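Side-chain contacts in repressor protein C2 (Enterobacteria phage P22, PDB 2R1J), which binds the phage OR and OL operators through its N-terminal helix-turn-helix domain, blocking lytic transcription and so keeping the prophage dormant in the host chromosome: residues K26-S31 with S36-S41; R9-R14 with I19-L24; E48-L53 with Y63-D68. All coordinates share one frame; numbering follows the deposited sequence.

Contact 1. Residues K26-S31 with S36-S41; sequences KMVGVS and SQWERS. With nucleotides of chain A; nucleotides of chain B.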
loop_
_atom_site.group_PDB
_atom_site.type_symbol
_atom_site.label_atom_id
_atom_site.label_comp_id
_atom_site.label_asym_id
_atom_site.label_seq_id
_atom_site.Cartn_x
_atom_site.Cartn_y
_atom_site.Cartn_z
ATOM N N LYS C 26 -7.901 10.186 -12.005
ATOM C CA LYS C 26 -9.209 10.561 -11.477
ATOM C C LYS C 26 -9.831 9.402 -10.706
ATOM O O LYS C 26 -10.452 9.593 -9.656
ATOM C CB LYS C 26 -10.144 10.976 -12.630
ATOM C CG LYS C 26 -11.519 11.448 -12.177
ATOM C CD LYS C 26 -11.446 12.782 -11.469
ATOM C CE LYS C 26 -12.779 13.121 -10.797
ATOM N NZ LYS C 26 -12.679 14.367 -9.978
ATOM N N MET C 27 -9.668 8.193 -11.231
ATOM C CA MET C 27 -10.193 6.995 -10.593
ATOM C C MET C 27 -9.522 6.703 -9.241
ATOM O O MET C 27 -10.178 6.268 -8.295
ATOM C CB MET C 27 -9.988 5.787 -11.504
ATOM C CG MET C 27 -10.835 5.762 -12.781
ATOM S SD MET C 27 -10.296 4.349 -13.831
ATOM C CE MET C 27 -11.210 3.039 -13.030
ATOM N N VAL C 28 -8.211 6.937 -9.172
ATOM C CA VAL C 28 -7.407 6.690 -7.958
ATOM C C VAL C 28 -7.432 7.847 -6.965
ATOM O O VAL C 28 -7.327 7.630 -5.754
ATOM C CB VAL C 28 -5.933 6.402 -8.362
ATOM C CG1 VAL C 28 -5.032 6.232 -7.130
ATOM C CG2 VAL C 28 -5.902 5.160 -9.248
ATOM N N GLY C 29 -7.566 9.063 -7.468
ATOM C CA GLY C 29 -7.575 10.222 -6.594
ATOM C C GLY C 29 -6.235 10.943 -6.555
ATOM O O GLY C 29 -5.881 11.546 -5.539
ATOM N N VAL C 30 -5.477 10.859 -7.649
ATOM C CA VAL C 30 -4.194 11.547 -7.757
ATOM C C VAL C 30 -4.121 12.221 -9.109
ATOM O O VAL C 30 -4.999 12.029 -9.945
ATOM C CB VAL C 30 -2.985 10.593 -7.636
ATOM C CG1 VAL C 30 -2.994 9.932 -6.250
ATOM C CG2 VAL C 30 -3.008 9.521 -8.718
ATOM N N SER C 31 -3.068 13.000 -9.318
ATOM C CA SER C 31 -2.883 13.697 -10.579
ATOM C C SER C 31 -2.372 12.759 -11.659
ATOM O O SER C 31 -1.891 11.662 -11.392
ATOM C CB SER C 31 -1.870 14.826 -10.410
ATOM O OG SER C 31 -0.575 14.326 -10.131
ATOM N N SER C 36 2.127 9.076 -14.038
ATOM C CA SER C 36 3.336 9.087 -14.864
ATOM C C SER C 36 4.567 8.719 -14.058
ATOM O O SER C 36 5.425 7.960 -14.505
ATOM C CB SER C 36 3.518 10.461 -15.517
ATOM O OG SER C 36 4.785 10.562 -16.134
ATOM N N GLN C 37 4.631 9.224 -12.825
ATOM C CA GLN C 37 5.769 8.927 -11.974
ATOM C C GLN C 37 5.795 7.448 -11.573
ATOM O O GLN C 37 6.856 6.847 -11.552
ATOM C CB GLN C 37 5.739 9.850 -10.749
ATOM C CG GLN C 37 5.912 11.302 -11.072
ATOM C CD GLN C 37 5.516 12.212 -9.909
ATOM O OE1 GLN C 37 4.691 11.838 -9.067
ATOM N NE2 GLN C 37 6.082 13.414 -9.878
ATOM N N TRP C 38 4.643 6.864 -11.252
ATOM C CA TRP C 38 4.598 5.458 -10.890
ATOM C C TRP C 38 4.976 4.588 -12.088
ATOM O O TRP C 38 5.723 3.615 -11.944
ATOM C CB TRP C 38 3.207 5.027 -10.432
ATOM C CG TRP C 38 2.731 5.770 -9.224
ATOM C CD1 TRP C 38 3.504 6.476 -8.331
ATOM C CD2 TRP C 38 1.386 5.899 -8.792
ATOM N NE1 TRP C 38 2.698 7.054 -7.367
ATOM C CE2 TRP C 38 1.392 6.715 -7.624
ATOM C CE3 TRP C 38 0.169 5.411 -9.273
ATOM C CZ2 TRP C 38 0.221 7.054 -6.939
ATOM C CZ3 TRP C 38 -1.005 5.748 -8.597
ATOM C CH2 TRP C 38 -0.974 6.564 -7.438
ATOM N N GLU C 39 4.471 4.944 -13.267
ATOM C CA GLU C 39 4.751 4.108 -14.448
ATOM C C GLU C 39 6.216 4.094 -14.841
ATOM O O GLU C 39 6.716 3.069 -15.312
ATOM C CB GLU C 39 3.888 4.539 -15.653
ATOM C CG GLU C 39 2.420 4.438 -15.347
ATOM C CD GLU C 39 1.509 4.556 -16.564
ATOM O OE1 GLU C 39 1.919 5.171 -17.558
ATOM O OE2 GLU C 39 0.379 4.052 -16.473
ATOM N N ARG C 40 6.894 5.217 -14.645
ATOM C CA ARG C 40 8.303 5.341 -14.984
ATOM C C ARG C 40 9.214 4.972 -13.810
ATOM O O ARG C 40 10.439 5.104 -13.881
ATOM C CB ARG C 40 8.603 6.757 -15.458
ATOM C CG ARG C 40 7.985 7.098 -16.820
ATOM C CD ARG C 40 8.267 8.515 -17.226
ATOM N NE ARG C 40 7.537 9.439 -16.374
ATOM C CZ ARG C 40 8.065 10.062 -15.324
ATOM N NH1 ARG C 40 9.341 9.870 -15.012
ATOM N NH2 ARG C 40 7.301 10.836 -14.568
ATOM N N SER C 41 8.602 4.504 -12.737
ATOM C CA SER C 41 9.355 4.105 -11.547
ATOM C C SER C 41 10.117 5.270 -10.879
ATOM O O SER C 41 11.132 5.051 -10.193
ATOM C CB SER C 41 10.312 2.963 -11.904
ATOM O OG SER C 41 9.575 1.774 -12.164
ATOM P P DT A 14 -1.350 14.389 -6.326
ATOM O OP1 DT A 14 -2.778 14.199 -6.004
ATOM O OP2 DT A 14 -0.756 13.739 -7.510
ATOM O "O5'" DT A 14 -1.062 15.947 -6.360
ATOM C "C5'" DT A 14 -1.287 16.719 -5.180
ATOM C "C4'" DT A 14 -0.889 18.151 -5.425
ATOM O "O4'" DT A 14 0.554 18.228 -5.479
ATOM C "C3'" DT A 14 -1.405 18.622 -6.782
ATOM O "O3'" DT A 14 -2.107 19.849 -6.745
ATOM C "C2'" DT A 14 -0.172 18.761 -7.642
ATOM C "C1'" DT A 14 0.981 18.886 -6.668
ATOM N N1 DT A 14 2.149 18.155 -7.190
ATOM C C2 DT A 14 3.353 18.799 -7.355
ATOM O O2 DT A 14 3.519 19.986 -7.111
ATOM N N3 DT A 14 4.360 18.012 -7.836
ATOM C C4 DT A 14 4.276 16.692 -8.195
ATOM O O4 DT A 14 5.269 16.118 -8.617
ATOM C C5 DT A 14 2.970 16.080 -8.028
ATOM C C7 DT A 14 2.761 14.656 -8.445
ATOM C C6 DT A 14 1.997 16.826 -7.521
ATOM P P DT B 4 5.212 9.281 -19.738
ATOM O OP1 DT B 4 5.981 8.107 -20.209
ATOM O OP2 DT B 4 4.367 9.134 -18.514
ATOM O "O5'" DT B 4 6.252 10.468 -19.565
ATOM C "C5'" DT B 4 7.005 10.907 -20.698
ATOM C "C4'" DT B 4 7.848 12.114 -20.364
ATOM O "O4'" DT B 4 7.018 13.275 -20.155
ATOM C "C3'" DT B 4 8.754 12.006 -19.137
ATOM O "O3'" DT B 4 10.008 12.573 -19.508
ATOM C "C2'" DT B 4 8.052 12.872 -18.100
ATOM C "C1'" DT B 4 7.420 13.947 -18.961
ATOM N N1 DT B 4 6.220 14.612 -18.426
ATOM C C2 DT B 4 6.185 15.999 -18.408
ATOM O O2 DT B 4 7.143 16.702 -18.678
ATOM N N3 DT B 4 4.978 16.535 -18.051
ATOM C C4 DT B 4 3.838 15.849 -17.694
ATOM O O4 DT B 4 2.813 16.463 -17.453
ATOM C C5 DT B 4 3.963 14.409 -17.653
ATOM C C7 DT B 4 2.792 13.595 -17.214
ATOM C C6 DT B 4 5.138 13.864 -18.014
ATOM P P DC A 13 2.250 8.796 -3.919
ATOM O OP1 DC A 13 1.294 7.730 -3.622
ATOM O OP2 DC A 13 2.833 8.933 -5.273
ATOM O "O5'" DC A 13 1.453 10.130 -3.638
ATOM C "C5'" DC A 13 1.176 11.057 -4.674
ATOM C "C4'" DC A 13 1.219 12.457 -4.111
ATOM O "O4'" DC A 13 2.613 12.764 -3.816
ATOM C "C3'" DC A 13 0.793 13.494 -5.150
ATOM O "O3'" DC A 13 -0.550 13.893 -5.017
ATOM C "C2'" DC A 13 1.736 14.666 -4.948
ATOM C "C1'" DC A 13 2.873 14.143 -4.078
ATOM N N1 DC A 13 4.155 14.248 -4.810
ATOM C C2 DC A 13 4.853 15.459 -4.751
ATOM O O2 DC A 13 4.326 16.399 -4.176
ATOM N N3 DC A 13 6.058 15.571 -5.347
ATOM C C4 DC A 13 6.567 14.542 -6.028
ATOM N N4 DC A 13 7.789 14.688 -6.572
ATOM C C5 DC A 13 5.854 13.311 -6.164
ATOM C C6 DC A 13 4.667 13.202 -5.530
#
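Val28 and Val30 meet Trp38 inside the helix-turn-helix motif, where the end of helix 21-28 and the turn after it face the recognition helix 32-39. The contact between the protein segments is apolar and small. Trp38 presents the far corner of its benzo ring: CH2 lies 3.8 Å from Val30 CG2, which approaches obliquely, while Val28 CG1 sits at the ring edge, 4.1 Å from the same Trp38 CH2. Val28 CG1 gets there by standing anti to the backbone N (chi1 176°). Asn49 and Leu53 of helix 47-56 also pack on the indole.

Most polar contacts go to the operator, on both strands. The phosphate of DT14 of chain A is held by Ser31 twice, through its backbone N and through OG, 2.7 Å from DT14 OP2; Ser31 OG also accepts from Ala34 N, capping helix 32-39. On the other strand, Ser36 OG bonds to OP2 of DT4 of chain B at 2.8 Å. Arg40 braces that hydroxyl side-on, NE and NH2 both pointing at Ser36 OG with the oxygen in the guanidinium plane, and Glu42 forms a salt bridge with Arg40 NH2. A hydrogen bond to a base comes from Gln37, whose extended chain lets NE2 donate to O4 of DT14 of chain A at 3.1 Å.

The indole itself joins both kinds of contact. With its benzo corner against the valines, its pyrrole N-H is aimed at the backbone of chain A, and Trp38 NE1 donates to OP2 of DC13 at 2.8 Å (N-H...O 155°).

Contact 2. Residues R9-R14 with I19-L24; sequences RIRARR and IRQAAL. With nucleotides of chain B.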
loop_
_atom_site.group_PDB
_atom_site.type_symbol
_atom_site.label_atom_id
_atom_site.label_comp_id
_atom_site.label_asym_id
_atom_site.label_seq_id
_atom_site.Cartn_x
_atom_site.Cartn_y
_atom_site.Cartn_z
ATOM N N ARG C 9 4.120 -2.908 -14.979
ATOM C CA ARG C 9 2.868 -3.627 -14.814
ATOM C C ARG C 9 1.702 -2.651 -14.729
ATOM O O ARG C 9 0.587 -2.950 -15.160
ATOM C CB ARG C 9 2.919 -4.503 -13.566
ATOM C CG ARG C 9 3.827 -5.713 -13.745
ATOM C CD ARG C 9 3.773 -6.661 -12.553
ATOM N NE ARG C 9 4.523 -6.160 -11.402
ATOM C CZ ARG C 9 5.842 -6.263 -11.253
ATOM N NH1 ARG C 9 6.590 -6.854 -12.188
ATOM N NH2 ARG C 9 6.421 -5.781 -10.153
ATOM N N ILE C 10 1.965 -1.475 -14.173
ATOM C CA ILE C 10 0.937 -0.456 -14.062
ATOM C C ILE C 10 0.565 0.059 -15.450
ATOM O O ILE C 10 -0.626 0.120 -15.791
ATOM C CB ILE C 10 1.428 0.727 -13.175
ATOM C CG1 ILE C 10 1.515 0.259 -11.713
ATOM C CG2 ILE C 10 0.472 1.893 -13.254
ATOM C CD1 ILE C 10 2.057 1.344 -10.765
ATOM N N ARG C 11 1.571 0.411 -16.249
ATOM C CA ARG C 11 1.302 0.946 -17.579
ATOM C C ARG C 11 0.628 -0.104 -18.445
ATOM O O ARG C 11 -0.372 0.190 -19.084
ATOM C CB ARG C 11 2.587 1.466 -18.240
ATOM C CG ARG C 11 2.420 1.890 -19.695
ATOM C CD ARG C 11 3.635 2.645 -20.195
ATOM N NE ARG C 11 3.709 3.974 -19.585
ATOM C CZ ARG C 11 4.726 4.820 -19.729
ATOM N NH1 ARG C 11 5.775 4.489 -20.471
ATOM N NH2 ARG C 11 4.696 5.999 -19.113
ATOM N N ALA C 12 1.146 -1.329 -18.455
ATOM C CA ALA C 12 0.518 -2.351 -19.293
ATOM C C ALA C 12 -0.946 -2.550 -18.922
ATOM O O ALA C 12 -1.811 -2.690 -19.791
ATOM C CB ALA C 12 1.265 -3.662 -19.188
ATOM N N ARG C 13 -1.235 -2.546 -17.628
ATOM C CA ARG C 13 -2.597 -2.740 -17.160
ATOM C C ARG C 13 -3.495 -1.577 -17.576
ATOM O O ARG C 13 -4.666 -1.773 -17.933
ATOM C CB ARG C 13 -2.582 -2.910 -15.640
ATOM C CG ARG C 13 -3.656 -3.803 -15.094
ATOM C CD ARG C 13 -3.539 -5.190 -15.687
ATOM N NE ARG C 13 -4.530 -6.102 -15.134
ATOM C CZ ARG C 13 -5.846 -5.936 -15.241
ATOM N NH1 ARG C 13 -6.676 -6.823 -14.703
ATOM N NH2 ARG C 13 -6.335 -4.884 -15.886
ATOM N N ARG C 14 -2.952 -0.361 -17.539
ATOM C CA ARG C 14 -3.710 0.818 -17.936
ATOM C C ARG C 14 -4.028 0.750 -19.442
ATOM O O ARG C 14 -5.153 1.040 -19.848
ATOM C CB ARG C 14 -2.922 2.094 -17.639
ATOM C CG ARG C 14 -3.663 3.359 -18.055
ATOM C CD ARG C 14 -2.945 4.620 -17.613
ATOM N NE ARG C 14 -1.595 4.742 -18.165
ATOM C CZ ARG C 14 -1.320 5.105 -19.411
ATOM N NH1 ARG C 14 -2.315 5.386 -20.257
ATOM N NH2 ARG C 14 -0.054 5.196 -19.808
ATOM N N ILE C 19 -7.356 3.702 -21.175
ATOM C CA ILE C 19 -7.681 4.985 -20.564
ATOM C C ILE C 19 -6.403 5.800 -20.439
ATOM O O ILE C 19 -5.312 5.239 -20.350
ATOM C CB ILE C 19 -8.331 4.806 -19.184
ATOM C CG1 ILE C 19 -7.402 4.025 -18.261
ATOM C CG2 ILE C 19 -9.669 4.072 -19.332
ATOM C CD1 ILE C 19 -7.909 3.922 -16.851
ATOM N N ARG C 20 -6.543 7.121 -20.469
ATOM C CA ARG C 20 -5.393 8.014 -20.384
ATOM C C ARG C 20 -4.899 8.053 -18.927
ATOM O O ARG C 20 -5.586 7.574 -18.023
ATOM C CB ARG C 20 -5.780 9.426 -20.842
ATOM C CG ARG C 20 -6.966 10.044 -20.080
ATOM C CD ARG C 20 -7.184 11.495 -20.463
ATOM N NE ARG C 20 -8.312 12.083 -19.738
ATOM C CZ ARG C 20 -8.714 13.347 -19.865
ATOM N NH1 ARG C 20 -8.089 14.182 -20.692
ATOM N NH2 ARG C 20 -9.738 13.785 -19.148
ATOM N N GLN C 21 -3.702 8.595 -18.715
ATOM C CA GLN C 21 -3.150 8.683 -17.358
ATOM C C GLN C 21 -4.049 9.554 -16.494
ATOM O O GLN C 21 -4.288 9.255 -15.312
ATOM C CB GLN C 21 -1.741 9.283 -17.376
ATOM C CG GLN C 21 -0.695 8.377 -17.999
ATOM C CD GLN C 21 0.710 8.955 -17.929
ATOM O OE1 GLN C 21 0.902 10.167 -17.957
ATOM N NE2 GLN C 21 1.706 8.077 -17.856
ATOM N N ALA C 22 -4.541 10.638 -17.079
ATOM C CA ALA C 22 -5.422 11.538 -16.351
ATOM C C ALA C 22 -6.695 10.817 -15.907
ATOM O O ALA C 22 -7.226 11.082 -14.815
ATOM C CB ALA C 22 -5.769 12.756 -17.193
ATOM N N ALA C 23 -7.198 9.904 -16.734
ATOM C CA ALA C 23 -8.414 9.186 -16.375
ATOM C C ALA C 23 -8.145 8.218 -15.231
ATOM O O ALA C 23 -8.977 8.063 -14.334
ATOM C CB ALA C 23 -8.983 8.425 -17.601
ATOM N N LEU C 24 -6.999 7.548 -15.266
ATOM C CA LEU C 24 -6.670 6.630 -14.172
ATOM C C LEU C 24 -6.468 7.464 -12.888
ATOM O O LEU C 24 -6.918 7.080 -11.809
ATOM C CB LEU C 24 -5.389 5.841 -14.493
ATOM C CG LEU C 24 -4.928 4.848 -13.406
ATOM C CD1 LEU C 24 -6.014 3.825 -13.103
ATOM C CD2 LEU C 24 -3.673 4.149 -13.880
ATOM P P DT B 3 -1.430 9.382 -21.857
ATOM O OP1 DT B 3 -1.277 7.936 -22.138
ATOM O OP2 DT B 3 -2.374 9.834 -20.818
ATOM O "O5'" DT B 3 0.016 9.988 -21.584
ATOM C "C5'" DT B 3 1.065 9.715 -22.499
ATOM C "C4'" DT B 3 2.328 10.463 -22.139
ATOM O "O4'" DT B 3 2.131 11.895 -22.231
ATOM C "C3'" DT B 3 2.951 10.198 -20.761
ATOM O "O3'" DT B 3 4.308 9.804 -20.973
ATOM C "C2'" DT B 3 2.884 11.556 -20.072
ATOM C "C1'" DT B 3 2.939 12.513 -21.244
ATOM N N1 DT B 3 2.410 13.869 -21.002
ATOM C C2 DT B 3 3.263 14.942 -21.132
ATOM O O2 DT B 3 4.442 14.832 -21.403
ATOM N N3 DT B 3 2.682 16.163 -20.930
ATOM C C4 DT B 3 1.365 16.419 -20.613
ATOM O O4 DT B 3 0.985 17.590 -20.471
ATOM C C5 DT B 3 0.529 15.249 -20.474
ATOM C C7 DT B 3 -0.916 15.423 -20.111
ATOM C C6 DT B 3 1.087 14.048 -20.671
ATOM P P DT B 4 5.212 9.281 -19.738
ATOM O OP1 DT B 4 5.981 8.107 -20.209
ATOM O OP2 DT B 4 4.367 9.134 -18.514
ATOM O "O5'" DT B 4 6.252 10.468 -19.565
ATOM C "C5'" DT B 4 7.005 10.907 -20.698
ATOM C "C4'" DT B 4 7.848 12.114 -20.364
ATOM O "O4'" DT B 4 7.018 13.275 -20.155
ATOM C "C3'" DT B 4 8.754 12.006 -19.137
ATOM O "O3'" DT B 4 10.008 12.573 -19.508
ATOM C "C2'" DT B 4 8.052 12.872 -18.100
ATOM C "C1'" DT B 4 7.420 13.947 -18.961
ATOM N N1 DT B 4 6.220 14.612 -18.426
ATOM C C2 DT B 4 6.185 15.999 -18.408
ATOM O O2 DT B 4 7.143 16.702 -18.678
ATOM N N3 DT B 4 4.978 16.535 -18.051
ATOM C C4 DT B 4 3.838 15.849 -17.694
ATOM O O4 DT B 4 2.813 16.463 -17.453
ATOM C C5 DT B 4 3.963 14.409 -17.653
ATOM C C7 DT B 4 2.792 13.595 -17.214
ATOM C C6 DT B 4 5.138 13.864 -18.014
#
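The start of the helix-turn-helix motif, at the N-terminus of helix 21-28, is joined here to helix 6-17, with Arg14 laid across Ile19, Gln21 and Leu24. Arg14 does most of the work. Its CG is anti to the backbone N (chi1 179°) and the chain bends at chi3, which carries the guanidinium over the first turn of helix 21-28. There Arg14 NH1 donates to Ile19 O at 3.0 Å, a bond lying in both the guanidinium plane and the carbonyl plane. The aliphatic part of the chain packs as well: Arg14 CG lies 3.8 Å from Ile19 CG1, and CD touches Leu24 CD2. Over the middle of one guanidinium face sits Gln21 CG, 3.6 Å from Arg14 CZ, while the Gln21 amide plane is turned 72° from that of the guanidinium.

The Arg14 head has its main charged partner in Glu39 of helix 32-39, a salt bridge through NE; Glu39 also bridges to Arg11 NE and accepts from Gln21 NE2. One carboxylate thus ties together three side chains that face the DNA and probably offsets some of the positive charge of the two arginines.

Both segments reach two successive phosphates of chain B. At DT3, Gln21 N donates to OP2 at 2.8 Å, nearly straight at 170°, and Arg14 NH1 adds only a weak bond to OP1. At DT4, Arg11 NH2 reaches OP1 at 2.7 Å and Gln21 NE2 reaches OP2 at 2.9 Å. A backbone N-H from the first turn of a helix, with the helix dipole probably adding to the pull on the phosphate, together with glutamine and arginine side chains, makes a phosphate-binding helix N-terminus, as in Cro/C1-type repressors.

Contact 3. Residues E48-L53 with Y63-D68; sequences ENLLAL and YLLKGD. With nucleotides of chain A.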
loop_
_atom_site.group_PDB
_atom_site.type_symbol
_atom_site.label_atom_id
_atom_site.label_comp_id
_atom_site.label_asym_id
_atom_site.label_seq_id
_atom_site.Cartn_x
_atom_site.Cartn_y
_atom_site.Cartn_z
ATOM N N GLU C 48 -2.453 3.994 0.748
ATOM C CA GLU C 48 -3.824 4.235 0.306
ATOM C C GLU C 48 -3.897 4.239 -1.216
ATOM O O GLU C 48 -4.829 3.676 -1.823
ATOM C CB GLU C 48 -4.303 5.592 0.851
ATOM C CG GLU C 48 -5.625 6.100 0.270
ATOM C CD GLU C 48 -6.197 7.276 1.062
ATOM O OE1 GLU C 48 -5.429 7.886 1.844
ATOM O OE2 GLU C 48 -7.406 7.592 0.896
ATOM N N ASN C 49 -2.904 4.860 -1.839
ATOM C CA ASN C 49 -2.923 4.963 -3.282
ATOM C C ASN C 49 -2.686 3.618 -3.976
ATOM O O ASN C 49 -3.281 3.362 -5.036
ATOM C CB ASN C 49 -1.927 6.017 -3.753
ATOM C CG ASN C 49 -2.375 7.436 -3.412
ATOM O OD1 ASN C 49 -3.576 7.697 -3.193
ATOM N ND2 ASN C 49 -1.429 8.369 -3.375
ATOM N N LEU C 50 -1.834 2.761 -3.418
ATOM C CA LEU C 50 -1.619 1.469 -4.048
ATOM C C LEU C 50 -2.924 0.673 -4.018
ATOM O O LEU C 50 -3.283 0.025 -5.009
ATOM C CB LEU C 50 -0.504 0.669 -3.349
ATOM C CG LEU C 50 -0.271 -0.776 -3.835
ATOM C CD1 LEU C 50 0.176 -0.826 -5.294
ATOM C CD2 LEU C 50 0.785 -1.390 -2.924
ATOM N N LEU C 51 -3.635 0.708 -2.902
ATOM C CA LEU C 51 -4.886 -0.042 -2.839
ATOM C C LEU C 51 -5.899 0.514 -3.842
ATOM O O LEU C 51 -6.543 -0.253 -4.571
ATOM C CB LEU C 51 -5.426 -0.031 -1.418
ATOM C CG LEU C 51 -4.985 -1.260 -0.611
ATOM C CD1 LEU C 51 -5.742 -2.486 -1.166
ATOM C CD2 LEU C 51 -3.494 -1.509 -0.721
ATOM N N ALA C 52 -6.028 1.837 -3.924
ATOM C CA ALA C 52 -6.979 2.419 -4.877
ATOM C C ALA C 52 -6.588 2.114 -6.321
ATOM O O ALA C 52 -7.454 1.921 -7.188
ATOM C CB ALA C 52 -7.093 3.947 -4.653
ATOM N N LEU C 53 -5.284 2.077 -6.579
ATOM C CA LEU C 53 -4.761 1.789 -7.898
ATOM C C LEU C 53 -5.086 0.334 -8.288
ATOM O O LEU C 53 -5.520 0.061 -9.418
ATOM C CB LEU C 53 -3.244 2.008 -7.904
ATOM C CG LEU C 53 -2.488 1.659 -9.190
ATOM C CD1 LEU C 53 -2.929 2.596 -10.322
ATOM C CD2 LEU C 53 -0.973 1.798 -8.945
ATOM N N TYR C 63 0.137 -8.233 -7.142
ATOM C CA TYR C 63 0.533 -8.378 -8.533
ATOM C C TYR C 63 1.318 -7.157 -8.987
ATOM O O TYR C 63 2.349 -7.280 -9.637
ATOM C CB TYR C 63 -0.690 -8.580 -9.445
ATOM C CG TYR C 63 -0.340 -8.438 -10.911
ATOM C CD1 TYR C 63 0.440 -9.402 -11.569
ATOM C CD2 TYR C 63 -0.707 -7.300 -11.617
ATOM C CE1 TYR C 63 0.848 -9.218 -12.902
ATOM C CE2 TYR C 63 -0.306 -7.107 -12.936
ATOM C CZ TYR C 63 0.471 -8.068 -13.572
ATOM O OH TYR C 63 0.881 -7.858 -14.870
ATOM N N LEU C 64 0.830 -5.961 -8.663
ATOM C CA LEU C 64 1.550 -4.759 -9.061
ATOM C C LEU C 64 2.936 -4.708 -8.428
ATOM O O LEU C 64 3.923 -4.453 -9.103
ATOM C CB LEU C 64 0.767 -3.490 -8.665
ATOM C CG LEU C 64 -0.554 -3.290 -9.421
ATOM C CD1 LEU C 64 -1.266 -2.032 -8.926
ATOM C CD2 LEU C 64 -0.259 -3.190 -10.906
ATOM N N LEU C 65 3.004 -4.971 -7.132
ATOM C CA LEU C 65 4.281 -4.911 -6.413
ATOM C C LEU C 65 5.350 -5.918 -6.828
ATOM O O LEU C 65 6.506 -5.548 -7.035
ATOM C CB LEU C 65 4.041 -5.068 -4.915
ATOM C CG LEU C 65 3.513 -3.861 -4.127
ATOM C CD1 LEU C 65 3.151 -4.300 -2.692
ATOM C CD2 LEU C 65 4.590 -2.762 -4.102
ATOM N N LYS C 66 4.975 -7.185 -6.947
ATOM C CA LYS C 66 5.959 -8.211 -7.275
ATOM C C LYS C 66 5.646 -9.052 -8.508
ATOM O O LYS C 66 6.504 -9.799 -8.988
ATOM C CB LYS C 66 6.148 -9.123 -6.062
ATOM C CG LYS C 66 6.534 -8.353 -4.799
ATOM C CD LYS C 66 6.547 -9.254 -3.569
ATOM C CE LYS C 66 6.714 -8.446 -2.285
ATOM N NZ LYS C 66 7.980 -7.654 -2.255
ATOM N N GLY C 67 4.424 -8.927 -9.013
ATOM C CA GLY C 67 4.017 -9.680 -10.186
ATOM C C GLY C 67 3.750 -11.145 -9.914
ATOM O O GLY C 67 3.112 -11.508 -8.924
ATOM N N ASP C 68 4.235 -11.992 -10.813
ATOM C CA ASP C 68 4.061 -13.430 -10.685
ATOM C C ASP C 68 5.421 -14.106 -10.589
ATOM O O ASP C 68 5.609 -14.907 -9.648
ATOM C CB ASP C 68 3.292 -13.977 -11.888
ATOM C CG ASP C 68 1.955 -13.295 -12.081
ATOM O OD1 ASP C 68 1.181 -13.218 -11.104
ATOM O OD2 ASP C 68 1.674 -12.845 -13.211
ATOM O OXT ASP C 68 6.276 -13.828 -11.456
ATOM P P DC A 13 2.250 8.796 -3.919
ATOM O OP1 DC A 13 1.294 7.730 -3.622
ATOM O OP2 DC A 13 2.833 8.933 -5.273
ATOM O "O5'" DC A 13 1.453 10.130 -3.638
ATOM C "C5'" DC A 13 1.176 11.057 -4.674
ATOM C "C4'" DC A 13 1.219 12.457 -4.111
ATOM O "O4'" DC A 13 2.613 12.764 -3.816
ATOM C "C3'" DC A 13 0.793 13.494 -5.150
ATOM O "O3'" DC A 13 -0.550 13.893 -5.017
ATOM C "C2'" DC A 13 1.736 14.666 -4.948
ATOM C "C1'" DC A 13 2.873 14.143 -4.078
ATOM N N1 DC A 13 4.155 14.248 -4.810
ATOM C C2 DC A 13 4.853 15.459 -4.751
ATOM O O2 DC A 13 4.326 16.399 -4.176
ATOM N N3 DC A 13 6.058 15.571 -5.347
ATOM C C4 DC A 13 6.567 14.542 -6.028
ATOM N N4 DC A 13 7.789 14.688 -6.572
ATOM C C5 DC A 13 5.854 13.311 -6.164
ATOM C C6 DC A 13 4.667 13.202 -5.530
#
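Leu50 and Leu53 of helix 47-56 meet Leu64 and Leu65 of helix 61-66 through the ends of their side chains, mostly methyl to methyl. The buried part is the trio around Leu64: its CD1 comes 3.8 Å from Leu53 CD2, the two side chains angled across one another, and 4.1 Å from Leu50 CD1, which slides past it from the opposite direction. CB of Leu50 and Leu53 points toward helix 61-66, and CG anti to the backbone N (chi1 174° and 176°) brings their methyls to the partner leucines. Next to this, Leu50 CD2 rests on Leu65 CD1 at 3.8 Å.

Leu65 marks the more open side, though its contact is as close. It is partly exposed, and the end of its side chain closes the gap. Leu65 also packs on Leu51 of the second subunit, so this edge runs into the dimer interface. Apart from the leucines, Asn49 ND2 donates to OP1 of DC13 of chain A (2.8 Å, 171°).

Toward the core, Ile10 of helix 6-17 covers both Leu53 and Leu64, while Leu24 and Val28 of helix 21-28 and Trp38 of helix 32-39 close round Leu53.

In the fold
Contacts 1 and 2 stand side by side on the DNA face, their centres about 8 Å apart, and both draw on helix 21-28. The Glu39 carboxylate of helix 32-39 ties contact 1 to contact 2. Between them they hold both operator strands: contact 2 takes chain B, contact 1 both chains. Contact 3 lies about 12 and 13 Å from contacts 1 and 2, centre to centre, and links them to the dimer interface. Its Leu53 CD2 touches Trp38 CE3 of contact 1 at 3.8 Å and Ile10 CD1 of contact 2 at 3.6 Å. Contacts 1 and 3 also share a phosphate, that of DC13 of chain A, bound by Trp38 and Asn49.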